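Local atomic coordinates of putative aliphatic sulfonates-binding protein (Escherichia coli, PDB entry 2X26), a protein that probably serves as the periplasmic binding protein of an ABC transporter, capturing aliphatic sulfonates for uptake into the cell. Residues Val88-Glu93 against Ala146-Gly151. Numbering follows the deposited sequence.
Sequences VILVAE and AAFQQG
Val91 on strand 87-92 and Phe148 in the last turn of helix 141-149 are the residues whose CA atoms come nearest, 8.5 Å apart. Gln150 N still makes a regular helical bond to Ala146 O; Gly151 N then reaches back to Phe148 O, one of the bonds of a Schellman motif, and Gly151, lacking a CB, readily adopts the positive phi (67°) that ends the helix. The Phe148 ring reaches the strand because a chi1 of -175° sets CG opposite the backbone N. Its CZ lies 3.7 Å from Leu90 O and 3.8 Å from Val91 C, the latter at the ring edge near its plane. In this domain of the periplasmic binding protein fold, a mixed five-stranded sheet is flanked by helices, and strand 87-92 runs antiparallel to both neighbours, 155-159 and 172-177, whose Trp156 and Val172 also touch the ring. Leu90 adds CB, 4.1 Å from Phe148 CZ; its branched end suits the apolar layer beneath helix 162-169, touching Tyr163 and Ala166. Cut back to an alanine, Phe148 would probably open a gap between helix and strand, depriving Leu90 CB of its apolar neighbour. Val91 points its CB away, its compact side chain packing on Ala155 and Arg173.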
loop_
_atom_site.group_PDB
_atom_site.type_symbol
_atom_site.label_atom_id
_atom_site.label_comp_id
_atom_site.label_asym_id
_atom_site.label_seq_id
_atom_site.Cartn_x
_atom_site.Cartn_y
_atom_site.Cartn_z
ATOM N N VAL A 88 -10.981 8.078 -4.907
ATOM C CA VAL A 88 -12.167 8.780 -5.456
ATOM C C VAL A 88 -12.061 9.303 -6.890
ATOM O O VAL A 88 -10.960 9.477 -7.421
ATOM C CB VAL A 88 -12.518 9.972 -4.537
ATOM C CG1 VAL A 88 -12.786 9.483 -3.104
ATOM C CG2 VAL A 88 -11.374 11.053 -4.582
ATOM N N ILE A 89 -13.222 9.545 -7.512
ATOM C CA ILE A 89 -13.327 10.416 -8.674
ATOM C C ILE A 89 -14.008 11.712 -8.223
ATOM O O ILE A 89 -15.129 11.669 -7.659
ATOM C CB ILE A 89 -14.163 9.740 -9.785
ATOM C CG1 ILE A 89 -13.532 8.419 -10.197
ATOM C CG2 ILE A 89 -14.347 10.689 -11.009
ATOM C CD1 ILE A 89 -14.392 7.598 -11.248
ATOM N N LEU A 90 -13.322 12.832 -8.419
ATOM C CA LEU A 90 -13.845 14.129 -8.044
ATOM C C LEU A 90 -14.335 14.895 -9.227
ATOM O O LEU A 90 -13.713 14.883 -10.291
ATOM C CB LEU A 90 -12.743 14.979 -7.430
ATOM C CG LEU A 90 -12.137 14.531 -6.108
ATOM C CD1 LEU A 90 -10.929 15.416 -5.837
ATOM C CD2 LEU A 90 -13.167 14.630 -4.931
ATOM N N VAL A 91 -15.417 15.624 -9.011
ATOM C CA VAL A 91 -15.888 16.607 -9.996
ATOM C C VAL A 91 -16.146 17.865 -9.242
ATOM O O VAL A 91 -16.138 17.834 -8.017
ATOM C CB VAL A 91 -17.186 16.151 -10.721
ATOM C CG1 VAL A 91 -16.889 14.879 -11.533
ATOM C CG2 VAL A 91 -18.299 15.825 -9.682
ATOM N N ALA A 92 -16.382 18.975 -9.947
ATOM C CA ALA A 92 -16.765 20.222 -9.260
ATOM C C ALA A 92 -18.150 20.065 -8.638
ATOM O O ALA A 92 -18.998 19.375 -9.233
ATOM C CB ALA A 92 -16.719 21.420 -10.261
ATOM N N GLU A 93 -18.416 20.665 -7.462
ATOM C CA GLU A 93 -19.725 20.510 -6.776
ATOM C C GLU A 93 -20.960 20.609 -7.674
ATOM O O GLU A 93 -21.855 19.715 -7.659
ATOM C CB GLU A 93 -19.858 21.538 -5.653
ATOM C CG GLU A 93 -18.981 21.233 -4.472
ATOM C CD GLU A 93 -19.061 22.283 -3.375
ATOM O OE1 GLU A 93 -19.079 23.493 -3.697
ATOM O OE2 GLU A 93 -19.085 21.882 -2.185
ATOM N N ALA A 146 -3.611 20.870 -11.064
ATOM C CA ALA A 146 -3.648 22.142 -11.789
ATOM C C ALA A 146 -4.688 22.142 -12.896
ATOM O O ALA A 146 -5.471 23.085 -13.016
ATOM C CB ALA A 146 -2.271 22.496 -12.346
ATOM N N ALA A 147 -4.686 21.087 -13.716
ATOM C CA ALA A 147 -5.592 20.998 -14.828
ATOM C C ALA A 147 -7.048 21.049 -14.373
ATOM O O ALA A 147 -7.877 21.714 -15.007
ATOM C CB ALA A 147 -5.312 19.730 -15.620
ATOM N N PHE A 148 -7.340 20.346 -13.280
ATOM C CA PHE A 148 -8.678 20.280 -12.693
ATOM C C PHE A 148 -9.092 21.675 -12.179
ATOM O O PHE A 148 -10.204 22.134 -12.471
ATOM C CB PHE A 148 -8.658 19.216 -11.605
ATOM C CG PHE A 148 -9.992 18.929 -10.960
ATOM C CD1 PHE A 148 -11.144 18.631 -11.718
ATOM C CD2 PHE A 148 -10.077 18.897 -9.577
ATOM C CE1 PHE A 148 -12.374 18.356 -11.094
ATOM C CE2 PHE A 148 -11.296 18.615 -8.942
ATOM C CZ PHE A 148 -12.443 18.333 -9.692
ATOM N N GLN A 149 -8.188 22.357 -11.468
ATOM C CA GLN A 149 -8.472 23.725 -10.979
ATOM C C GLN A 149 -8.708 24.725 -12.106
ATOM O O GLN A 149 -9.509 25.663 -11.968
ATOM C CB GLN A 149 -7.364 24.228 -10.058
ATOM C CG GLN A 149 -7.430 23.635 -8.676
ATOM C CD GLN A 149 -6.154 23.863 -7.907
ATOM O OE1 GLN A 149 -5.149 24.306 -8.472
ATOM N NE2 GLN A 149 -6.173 23.543 -6.615
ATOM N N GLN A 150 -8.048 24.510 -13.234
ATOM C CA GLN A 150 -8.155 25.415 -14.386
ATOM C C GLN A 150 -9.288 25.063 -15.377
ATOM O O GLN A 150 -9.413 25.695 -16.463
ATOM C CB GLN A 150 -6.816 25.447 -15.081
ATOM C CG GLN A 150 -5.722 26.014 -14.167
ATOM C CD GLN A 150 -4.349 25.736 -14.701
ATOM O OE1 GLN A 150 -4.200 25.281 -15.837
ATOM N NE2 GLN A 150 -3.336 25.959 -13.879
ATOM N N GLY A 151 -10.080 24.057 -14.988
ATOM C CA GLY A 151 -11.243 23.565 -15.760
ATOM C C GLY A 151 -10.823 22.913 -17.060
ATOM O O GLY A 151 -11.605 22.878 -18.000
#